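Local coordinates for DUF4442 domain-containing protein (Pseudomonas aeruginosa, PDB 1SH8) that is of unknown function but is probably a thioesterase, with a hotdog-type fold related to the PaaI family, at residues G34-R39 with G65-L70; V99-D104 with L125-T130; K120-L125 with L143-S148. All coordinates share one frame; numbering follows the deposited sequence.

In the fold
From the N terminus, contact 1 comes first: it closes the loop that carries helix 54-62 and sets strand 35-40 against helix 64-72. That loop is complete before contact 2 opens. Contact 2 spans helix 105-118 and brings the edge strand 97-102 of one three-stranded sheet against strand 120-130, the edge of the other. Contact 3 pairs the earlier half of strand 120-130 with strand 136-148. Its segments alternate with those of contact 2, so these two loops cross, and Leu125 belongs to both. Contacts 1 and 2 also meet directly through Tyr35 and Glu100, while Gly65 of contact 1 receives the Tyr123 hydroxyl of contact 3, tying helix to both sheets.

Contact 1: residues G34-R39 with G65-L70; sequences GYVRLR and GGALFL
Gly34 and Leu68 mark the nearest backbone approach, their CA atoms 6.2 Å apart, with the axes of strand 35-39 and helix 65-70 coming within 8.0 Å at 136°. No hydrogen bond joins the two segments, so the evidence for the contact is apolar packing. Leu68 does most of the reaching: although its CB leaves the helix to one side, chi1 (-82°) sets CG beside the backbone N, anti to the carbonyl carbon, and from CG the CD2 methyl extends to the strand. The Gly34-Tyr35 peptide itself offers its flat face to CD2, which lies 3.6 Å from Gly34 C and practically straight above it. Separately, the positive phi of Gly34 (76°) is a conformation easiest for glycine.

Val36 points at the helix and meets Leu68 with both branches: Leu68 CG is 4.0 Å from Val36 CG2 and equally far from Val36 CG1. The CG1 methyl also touches Ala67 CB at 3.9 Å, so it fits between the Ala67 methyl and the Leu68 side chain. Tyr35 turns the other way. Its hydroxyl accepts a hydrogen bond from Arg37 NH1 of 3.0 Å, lying in the guanidinium plane, and also bonds Glu100.

Strand 35-40 is the middle strand of its sheet, bonded through its backbone to strand 27-32 at Arg37 and to strand 97-102 at Val36 and Leu38. Helix 64-72 packs on the inward face, consistent with the hotdog arrangement of a sheet wrapped round a central helix; there Leu68 also touches Ala101 and Leu103, while Phe69 reaches Phe78 and Pro80 of strand 78-89.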
loop_
_atom_site.group_PDB
_atom_site.type_symbol
_atom_site.label_atom_id
_atom_site.label_comp_id
_atom_site.label_asym_id
_atom_site.label_seq_id
_atom_site.Cartn_x
_atom_site.Cartn_y
_atom_site.Cartn_z
ATOM N N GLY A 34 15.364 -16.679 6.241
ATOM C CA GLY A 34 14.188 -17.448 5.872
ATOM C C GLY A 34 12.916 -17.276 6.694
ATOM O O GLY A 34 11.916 -17.915 6.392
ATOM N N TYR A 35 12.935 -16.438 7.727
ATOM C CA TYR A 35 11.737 -16.235 8.539
ATOM C C TYR A 35 11.685 -14.879 9.229
ATOM O O TYR A 35 12.635 -14.471 9.895
ATOM C CB TYR A 35 11.608 -17.328 9.608
ATOM C CG TYR A 35 10.409 -17.123 10.513
ATOM C CD1 TYR A 35 9.109 -17.354 10.048
ATOM C CD2 TYR A 35 10.568 -16.643 11.814
ATOM C CE1 TYR A 35 7.992 -17.104 10.858
ATOM C CE2 TYR A 35 9.462 -16.386 12.632
ATOM C CZ TYR A 35 8.179 -16.620 12.148
ATOM O OH TYR A 35 7.092 -16.373 12.957
ATOM N N VAL A 36 10.558 -14.188 9.074
ATOM C CA VAL A 36 10.369 -12.888 9.704
ATOM C C VAL A 36 8.947 -12.775 10.241
ATOM O O VAL A 36 8.021 -13.407 9.718
ATOM C CB VAL A 36 10.605 -11.704 8.710
ATOM C CG1 VAL A 36 11.994 -11.808 8.087
ATOM C CG2 VAL A 36 9.526 -11.687 7.627
ATOM N N ARG A 37 8.790 -11.989 11.298
ATOM C CA ARG A 37 7.480 -11.730 11.889
ATOM C C ARG A 37 7.473 -10.261 12.284
ATOM O O ARG A 37 8.325 -9.815 13.053
ATOM C CB ARG A 37 7.219 -12.604 13.124
ATOM C CG ARG A 37 5.827 -12.374 13.709
ATOM C CD ARG A 37 5.433 -13.434 14.726
ATOM N NE ARG A 37 6.139 -13.321 16.001
ATOM C CZ ARG A 37 7.079 -14.161 16.427
ATOM N NH1 ARG A 37 7.458 -15.189 15.679
ATOM N NH2 ARG A 37 7.613 -13.992 17.630
ATOM N N LEU A 38 6.513 -9.516 11.742
ATOM C CA LEU A 38 6.403 -8.086 12.009
ATOM C C LEU A 38 5.076 -7.745 12.671
ATOM O O LEU A 38 4.103 -8.498 12.563
ATOM C CB LEU A 38 6.518 -7.301 10.696
ATOM C CG LEU A 38 7.617 -7.710 9.706
ATOM C CD1 LEU A 38 7.467 -6.874 8.437
ATOM C CD2 LEU A 38 8.999 -7.518 10.324
ATOM N N ARG A 39 5.042 -6.599 13.344
ATOM C CA ARG A 39 3.841 -6.131 14.026
ATOM C C ARG A 39 3.594 -4.650 13.742
ATOM O O ARG A 39 4.505 -3.832 13.844
ATOM C CB ARG A 39 3.977 -6.328 15.542
ATOM C CG ARG A 39 2.738 -5.890 16.334
ATOM C CD ARG A 39 2.928 -6.023 17.848
ATOM N NE ARG A 39 3.836 -5.010 18.379
ATOM C CZ ARG A 39 5.059 -5.252 18.839
ATOM N NH1 ARG A 39 5.545 -6.487 18.844
ATOM N NH2 ARG A 39 5.800 -4.254 19.299
ATOM N N GLY A 65 8.775 -8.710 2.280
ATOM C CA GLY A 65 9.617 -8.960 1.120
ATOM C C GLY A 65 11.002 -8.378 1.342
ATOM O O GLY A 65 12.012 -9.007 1.033
ATOM N N GLY A 66 11.043 -7.164 1.882
ATOM C CA GLY A 66 12.313 -6.526 2.163
ATOM C C GLY A 66 12.974 -7.088 3.415
ATOM O O GLY A 66 14.198 -7.210 3.470
ATOM N N ALA A 67 12.179 -7.428 4.426
ATOM C CA ALA A 67 12.735 -7.976 5.664
ATOM C C ALA A 67 13.411 -9.325 5.404
ATOM O O ALA A 67 14.508 -9.573 5.902
ATOM C CB ALA A 67 11.641 -8.120 6.729
ATOM N N LEU A 68 12.759 -10.196 4.634
ATOM C CA LEU A 68 13.342 -11.503 4.303
ATOM C C LEU A 68 14.636 -11.299 3.505
ATOM O O LEU A 68 15.599 -12.046 3.658
ATOM C CB LEU A 68 12.355 -12.349 3.492
ATOM C CG LEU A 68 11.302 -13.097 4.314
ATOM C CD1 LEU A 68 10.193 -13.613 3.399
ATOM C CD2 LEU A 68 11.970 -14.247 5.062
ATOM N N PHE A 69 14.649 -10.280 2.650
ATOM C CA PHE A 69 15.838 -9.955 1.864
ATOM C C PHE A 69 16.991 -9.602 2.818
ATOM O O PHE A 69 18.116 -10.074 2.656
ATOM C CB PHE A 69 15.538 -8.765 0.939
ATOM C CG PHE A 69 16.752 -7.946 0.577
ATOM C CD1 PHE A 69 17.644 -8.380 -0.400
ATOM C CD2 PHE A 69 17.008 -6.746 1.232
ATOM C CE1 PHE A 69 18.774 -7.627 -0.719
ATOM C CE2 PHE A 69 18.136 -5.987 0.919
ATOM C CZ PHE A 69 19.020 -6.429 -0.059
ATOM N N LEU A 70 16.699 -8.765 3.809
ATOM C CA LEU A 70 17.706 -8.353 4.786
ATOM C C LEU A 70 18.239 -9.511 5.630
ATOM O O LEU A 70 19.413 -9.523 6.006
ATOM C CB LEU A 70 17.138 -7.281 5.722
ATOM C CG LEU A 70 16.962 -5.876 5.143
ATOM C CD1 LEU A 70 16.212 -5.007 6.137
ATOM C CD2 LEU A 70 18.328 -5.271 4.825
#

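Contact 2: residues V99-D104 with L125-T130; sequences VEARLD and LELQLT
Val99 pushes its CG2 methyl into a hollow built by three consecutive residues of the facing strand: Leu127 CD1 at 3.7 Å, Leu129 CD1 and the carbonyl oxygen of Gln128. The torsion explains the fit: with CG1 set between the backbone N and the carbonyl carbon (chi1 66°), CG2 is left anti to the N, beside the carbonyl carbon. The next inward bump is Ala101 CB, which sits against the fork of Leu127, 3.6 Å from Leu127 CD2 and 4.0 Å from Leu127 CD1. That same CD2 methyl also rests on the Glu100 carbonyl, and Leu125 CD2 lies more loosely, 4.0 Å from Arg102 O.

The strands run antiparallel at 158°, yet no direct hydrogen bond links them; their axes stay 6.2 Å apart or more. Two waters take up the gap. One accepts from Glu100 N and donates to Gln128 O at 2.7 Å; the other donates to Glu100 O at 2.9 Å and accepts from Gln128 N. This is the seam where the two three-stranded sheets of the chain adjoin, giving the strand order 1-2-4-5-6-3 of a hotdog fold. Beneath it, Pro64 of helix 64-72 touches Val99, Ala101 and Leu127, and Leu129 reaches Leu57, Leu60 and Ala61 of helix 54-62. Glu100, the partner of the Tyr35 hydroxyl, faces away from this apolar layer, while Gln128 NE2 bonds Glu139.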
loop_
_atom_site.group_PDB
_atom_site.type_symbol
_atom_site.label_atom_id
_atom_site.label_comp_id
_atom_site.label_asym_id
_atom_site.label_seq_id
_atom_site.Cartn_x
_atom_site.Cartn_y
_atom_site.Cartn_z
ATOM N N VAL A 99 2.098 -10.160 10.966
ATOM C CA VAL A 99 2.272 -10.959 9.770
ATOM C C VAL A 99 3.589 -11.713 9.897
ATOM O O VAL A 99 4.535 -11.235 10.532
ATOM C CB VAL A 99 2.333 -10.077 8.494
ATOM C CG1 VAL A 99 3.588 -9.208 8.511
ATOM C CG2 VAL A 99 2.318 -10.958 7.243
ATOM N N GLU A 100 3.638 -12.911 9.330
ATOM C CA GLU A 100 4.875 -13.670 9.315
ATOM C C GLU A 100 5.045 -14.197 7.898
ATOM O O GLU A 100 4.070 -14.380 7.167
ATOM C CB GLU A 100 4.888 -14.788 10.373
ATOM C CG GLU A 100 3.799 -15.828 10.325
ATOM C CD GLU A 100 3.755 -16.658 11.616
ATOM O OE1 GLU A 100 4.804 -17.192 12.031
ATOM O OE2 GLU A 100 2.667 -16.777 12.223
ATOM N N ALA A 101 6.291 -14.383 7.490
ATOM C CA ALA A 101 6.583 -14.851 6.145
ATOM C C ALA A 101 7.859 -15.667 6.175
ATOM O O ALA A 101 8.724 -15.440 7.016
ATOM C CB ALA A 101 6.750 -13.659 5.208
ATOM N N ARG A 102 7.979 -16.613 5.253
ATOM C CA ARG A 102 9.169 -17.441 5.215
ATOM C C ARG A 102 9.621 -17.806 3.804
ATOM O O ARG A 102 8.862 -17.700 2.840
ATOM C CB ARG A 102 8.936 -18.717 6.037
ATOM C CG ARG A 102 7.793 -19.596 5.549
ATOM C CD ARG A 102 7.526 -20.759 6.522
ATOM N NE ARG A 102 6.930 -20.317 7.783
ATOM C CZ ARG A 102 6.783 -21.088 8.862
ATOM N NH1 ARG A 102 7.192 -22.351 8.842
ATOM N NH2 ARG A 102 6.220 -20.598 9.963
ATOM N N LEU A 103 10.889 -18.198 3.709
ATOM C CA LEU A 103 11.528 -18.648 2.471
ATOM C C LEU A 103 12.364 -19.844 2.910
ATOM O O LEU A 103 13.195 -19.708 3.808
ATOM C CB LEU A 103 12.469 -17.582 1.901
ATOM C CG LEU A 103 11.914 -16.419 1.089
ATOM C CD1 LEU A 103 13.065 -15.499 0.682
ATOM C CD2 LEU A 103 11.194 -16.955 -0.138
ATOM N N ASP A 104 12.158 -21.010 2.306
ATOM C CA ASP A 104 12.944 -22.169 2.723
ATOM C C ASP A 104 14.402 -22.040 2.267
ATOM O O ASP A 104 14.713 -21.295 1.330
ATOM C CB ASP A 104 12.335 -23.474 2.196
ATOM C CG ASP A 104 12.468 -23.617 0.699
ATOM O OD1 ASP A 104 11.777 -22.878 -0.033
ATOM O OD2 ASP A 104 13.268 -24.468 0.254
ATOM N N LEU A 125 5.158 -14.037 -2.204
ATOM C CA LEU A 125 4.735 -14.286 -0.832
ATOM C C LEU A 125 3.215 -14.154 -0.788
ATOM O O LEU A 125 2.648 -13.223 -1.368
ATOM C CB LEU A 125 5.365 -13.267 0.132
ATOM C CG LEU A 125 6.897 -13.211 0.246
ATOM C CD1 LEU A 125 7.307 -12.042 1.141
ATOM C CD2 LEU A 125 7.426 -14.517 0.812
ATOM N N GLU A 126 2.568 -15.108 -0.125
ATOM C CA GLU A 126 1.113 -15.114 0.049
ATOM C C GLU A 126 0.939 -15.152 1.558
ATOM O O GLU A 126 1.113 -16.197 2.188
ATOM C CB GLU A 126 0.497 -16.346 -0.615
ATOM C CG GLU A 126 0.650 -16.331 -2.127
ATOM C CD GLU A 126 0.137 -17.596 -2.771
ATOM O OE1 GLU A 126 -1.094 -17.747 -2.907
ATOM O OE2 GLU A 126 0.977 -18.442 -3.133
ATOM N N LEU A 127 0.592 -14.001 2.125
ATOM C CA LEU A 127 0.498 -13.849 3.568
ATOM C C LEU A 127 -0.864 -13.514 4.146
ATOM O O LEU A 127 -1.758 -13.040 3.447
ATOM C CB LEU A 127 1.470 -12.750 4.004
ATOM C CG LEU A 127 2.833 -12.706 3.303
ATOM C CD1 LEU A 127 3.623 -11.505 3.806
ATOM C CD2 LEU A 127 3.593 -13.998 3.558
ATOM N N GLN A 128 -0.990 -13.752 5.448
ATOM C CA GLN A 128 -2.201 -13.438 6.192
ATOM C C GLN A 128 -1.817 -12.482 7.313
ATOM O O GLN A 128 -0.804 -12.678 7.990
ATOM C CB GLN A 128 -2.806 -14.684 6.832
ATOM C CG GLN A 128 -3.235 -15.761 5.867
ATOM C CD GLN A 128 -4.027 -16.845 6.563
ATOM O OE1 GLN A 128 -3.610 -17.364 7.597
ATOM N NE2 GLN A 128 -5.180 -17.190 6.001
ATOM N N LEU A 129 -2.615 -11.438 7.489
ATOM C CA LEU A 129 -2.389 -10.477 8.563
ATOM C C LEU A 129 -3.427 -10.839 9.612
ATOM O O LEU A 129 -4.601 -11.023 9.287
ATOM C CB LEU A 129 -2.603 -9.044 8.065
ATOM C CG LEU A 129 -1.414 -8.376 7.361
ATOM C CD1 LEU A 129 -0.896 -9.247 6.220
ATOM C CD2 LEU A 129 -1.860 -7.003 6.857
ATOM N N THR A 130 -3.004 -10.940 10.866
ATOM C CA THR A 130 -3.921 -11.331 11.927
ATOM C C THR A 130 -3.965 -10.356 13.089
ATOM O O THR A 130 -2.992 -9.650 13.353
ATOM C CB THR A 130 -3.536 -12.725 12.480
ATOM O OG1 THR A 130 -2.210 -12.674 13.031
ATOM C CG2 THR A 130 -3.566 -13.766 11.366
HETATM O O HOH W 1 0.928 -14.279 9.212
HETATM O O HOH W 2 1.411 -15.454 6.480
HETATM O O HOH W 3 0.802 -13.987 12.327
#

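Contact 3: residues K120-L125 with L143-S148; sequences KAEYSL and LYQLRS
Ala121 and Leu146 form a hydrogen-bonded antiparallel pair, in which Leu146 N reaches Ala121 O at 2.7 Å with a nearly straight N-H...O angle of 175°. Tyr123 and Tyr144 make a second such pair, its shorter bond running 2.8 Å from Tyr144 N to Tyr123 O. On the face with Glu122, Arg147 NH1 donates to Gln145 OE1 at 2.6 Å, and a water donating to Glu122 OE2 accepts a weak bond from Gln145 NE2. Lys120 lies alongside Arg147, pointing the same way, with its CD 3.5 Å from Arg147 NH1 at the guanidinium edge.

The other face is apolar, with Ala121 and Leu146 beside the two tyrosines. Tyr144 CB stands over the Tyr123 ring, 3.7 Å from its centroid, a CH-pi contact. The two rings are nearly parallel, planes at 19°, but slid apart with centroids 5.3 Å from each other, so the geometry argues for CB-on-ring packing over a true stack. Their hydroxyls bond backbone carbonyls, Tyr123 OH that of Gly65 and Tyr144 OH that of Glu62, and Leu111 of helix 105-118 touches Tyr123. Strands 120-130 and 136-148 thus form a beta hairpin within the curved antiparallel sheet of the hotdog fold.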
loop_
_atom_site.group_PDB
_atom_site.type_symbol
_atom_site.label_atom_id
_atom_site.label_comp_id
_atom_site.label_asym_id
_atom_site.label_seq_id
_atom_site.Cartn_x
_atom_site.Cartn_y
_atom_site.Cartn_z
ATOM N N LYS A 120 18.755 -11.078 -11.888
ATOM C CA LYS A 120 17.477 -10.939 -11.197
ATOM C C LYS A 120 16.797 -12.293 -11.015
ATOM O O LYS A 120 17.037 -13.236 -11.784
ATOM C CB LYS A 120 16.542 -10.005 -11.968
ATOM C CG LYS A 120 16.072 -10.556 -13.302
ATOM C CD LYS A 120 15.124 -9.581 -13.989
ATOM C CE LYS A 120 14.636 -10.125 -15.323
ATOM N NZ LYS A 120 13.657 -9.200 -15.964
ATOM N N ALA A 121 15.952 -12.376 -9.990
ATOM C CA ALA A 121 15.214 -13.594 -9.666
ATOM C C ALA A 121 13.949 -13.176 -8.933
ATOM O O ALA A 121 13.992 -12.288 -8.083
ATOM C CB ALA A 121 16.053 -14.495 -8.782
ATOM N N GLU A 122 12.828 -13.812 -9.252
ATOM C CA GLU A 122 11.561 -13.466 -8.610
ATOM C C GLU A 122 11.176 -14.412 -7.483
ATOM O O GLU A 122 11.454 -15.606 -7.533
ATOM C CB GLU A 122 10.398 -13.510 -9.607
ATOM C CG GLU A 122 10.527 -12.713 -10.885
ATOM C CD GLU A 122 9.311 -12.918 -11.785
ATOM O OE1 GLU A 122 8.747 -14.041 -11.776
ATOM O OE2 GLU A 122 8.924 -11.971 -12.503
ATOM N N TYR A 123 10.523 -13.864 -6.466
ATOM C CA TYR A 123 10.003 -14.677 -5.377
ATOM C C TYR A 123 8.661 -14.063 -4.981
ATOM O O TYR A 123 8.478 -12.843 -5.039
ATOM C CB TYR A 123 10.977 -14.767 -4.183
ATOM C CG TYR A 123 11.360 -13.470 -3.496
ATOM C CD1 TYR A 123 10.728 -13.063 -2.316
ATOM C CD2 TYR A 123 12.398 -12.682 -3.990
ATOM C CE1 TYR A 123 11.130 -11.902 -1.643
ATOM C CE2 TYR A 123 12.807 -11.519 -3.328
ATOM C CZ TYR A 123 12.171 -11.138 -2.158
ATOM O OH TYR A 123 12.592 -9.994 -1.512
ATOM N N SER A 124 7.703 -14.912 -4.633
ATOM C CA SER A 124 6.387 -14.427 -4.247
ATOM C C SER A 124 6.072 -14.793 -2.804
ATOM O O SER A 124 6.658 -15.724 -2.244
ATOM C CB SER A 124 5.318 -15.012 -5.171
ATOM O OG SER A 124 5.338 -16.428 -5.133
ATOM N N LEU A 125 5.158 -14.037 -2.204
ATOM C CA LEU A 125 4.735 -14.286 -0.832
ATOM C C LEU A 125 3.215 -14.154 -0.788
ATOM O O LEU A 125 2.648 -13.223 -1.368
ATOM C CB LEU A 125 5.365 -13.267 0.132
ATOM C CG LEU A 125 6.897 -13.211 0.246
ATOM C CD1 LEU A 125 7.307 -12.042 1.141
ATOM C CD2 LEU A 125 7.426 -14.517 0.812
ATOM N N LEU A 143 4.578 -10.182 -5.676
ATOM C CA LEU A 143 5.702 -10.638 -6.485
ATOM C C LEU A 143 6.852 -9.663 -6.293
ATOM O O LEU A 143 6.697 -8.459 -6.506
ATOM C CB LEU A 143 5.325 -10.681 -7.971
ATOM C CG LEU A 143 6.415 -11.138 -8.950
ATOM C CD1 LEU A 143 6.805 -12.590 -8.677
ATOM C CD2 LEU A 143 5.910 -10.989 -10.374
ATOM N N TYR A 144 7.998 -10.197 -5.885
ATOM C CA TYR A 144 9.202 -9.408 -5.659
ATOM C C TYR A 144 10.285 -9.878 -6.603
ATOM O O TYR A 144 10.235 -10.986 -7.137
ATOM C CB TYR A 144 9.720 -9.603 -4.231
ATOM C CG TYR A 144 8.774 -9.136 -3.164
ATOM C CD1 TYR A 144 8.812 -7.818 -2.700
ATOM C CD2 TYR A 144 7.815 -10.003 -2.632
ATOM C CE1 TYR A 144 7.909 -7.372 -1.726
ATOM C CE2 TYR A 144 6.909 -9.567 -1.661
ATOM C CZ TYR A 144 6.965 -8.251 -1.218
ATOM O OH TYR A 144 6.060 -7.812 -0.280
ATOM N N GLN A 145 11.282 -9.029 -6.782
ATOM C CA GLN A 145 12.407 -9.368 -7.620
ATOM C C GLN A 145 13.663 -9.080 -6.806
ATOM O O GLN A 145 13.755 -8.037 -6.154
ATOM C CB GLN A 145 12.391 -8.501 -8.876
ATOM C CG GLN A 145 12.801 -9.216 -10.137
ATOM C CD GLN A 145 12.706 -8.317 -11.346
ATOM O OE1 GLN A 145 13.462 -7.360 -11.477
ATOM N NE2 GLN A 145 11.763 -8.611 -12.232
ATOM N N LEU A 146 14.598 -10.026 -6.802
ATOM C CA LEU A 146 15.882 -9.845 -6.123
ATOM C C LEU A 146 16.785 -9.445 -7.292
ATOM O O LEU A 146 16.916 -10.195 -8.261
ATOM C CB LEU A 146 16.372 -11.163 -5.507
ATOM C CG LEU A 146 17.707 -11.106 -4.758
ATOM C CD1 LEU A 146 17.574 -10.211 -3.526
ATOM C CD2 LEU A 146 18.127 -12.514 -4.350
ATOM N N ARG A 147 17.391 -8.265 -7.216
ATOM C CA ARG A 147 18.227 -7.796 -8.314
ATOM C C ARG A 147 19.637 -7.455 -7.891
ATOM O O ARG A 147 19.867 -7.001 -6.775
ATOM C CB ARG A 147 17.602 -6.551 -8.952
ATOM C CG ARG A 147 16.177 -6.748 -9.457
ATOM C CD ARG A 147 15.614 -5.449 -10.006
ATOM N NE ARG A 147 16.407 -4.922 -11.116
ATOM C CZ ARG A 147 16.381 -5.400 -12.359
ATOM N NH1 ARG A 147 15.599 -6.424 -12.673
ATOM N NH2 ARG A 147 17.143 -4.848 -13.295
ATOM N N SER A 148 20.588 -7.673 -8.789
ATOM C CA SER A 148 21.964 -7.325 -8.485
ATOM C C SER A 148 22.156 -5.893 -8.966
ATOM O O SER A 148 21.461 -5.430 -9.873
ATOM C CB SER A 148 22.938 -8.262 -9.205
ATOM O OG SER A 148 22.783 -8.180 -10.609
HETATM O O HOH W 4 15.365 -6.184 -15.708
HETATM O O HOH W 5 8.781 -9.306 -12.555
#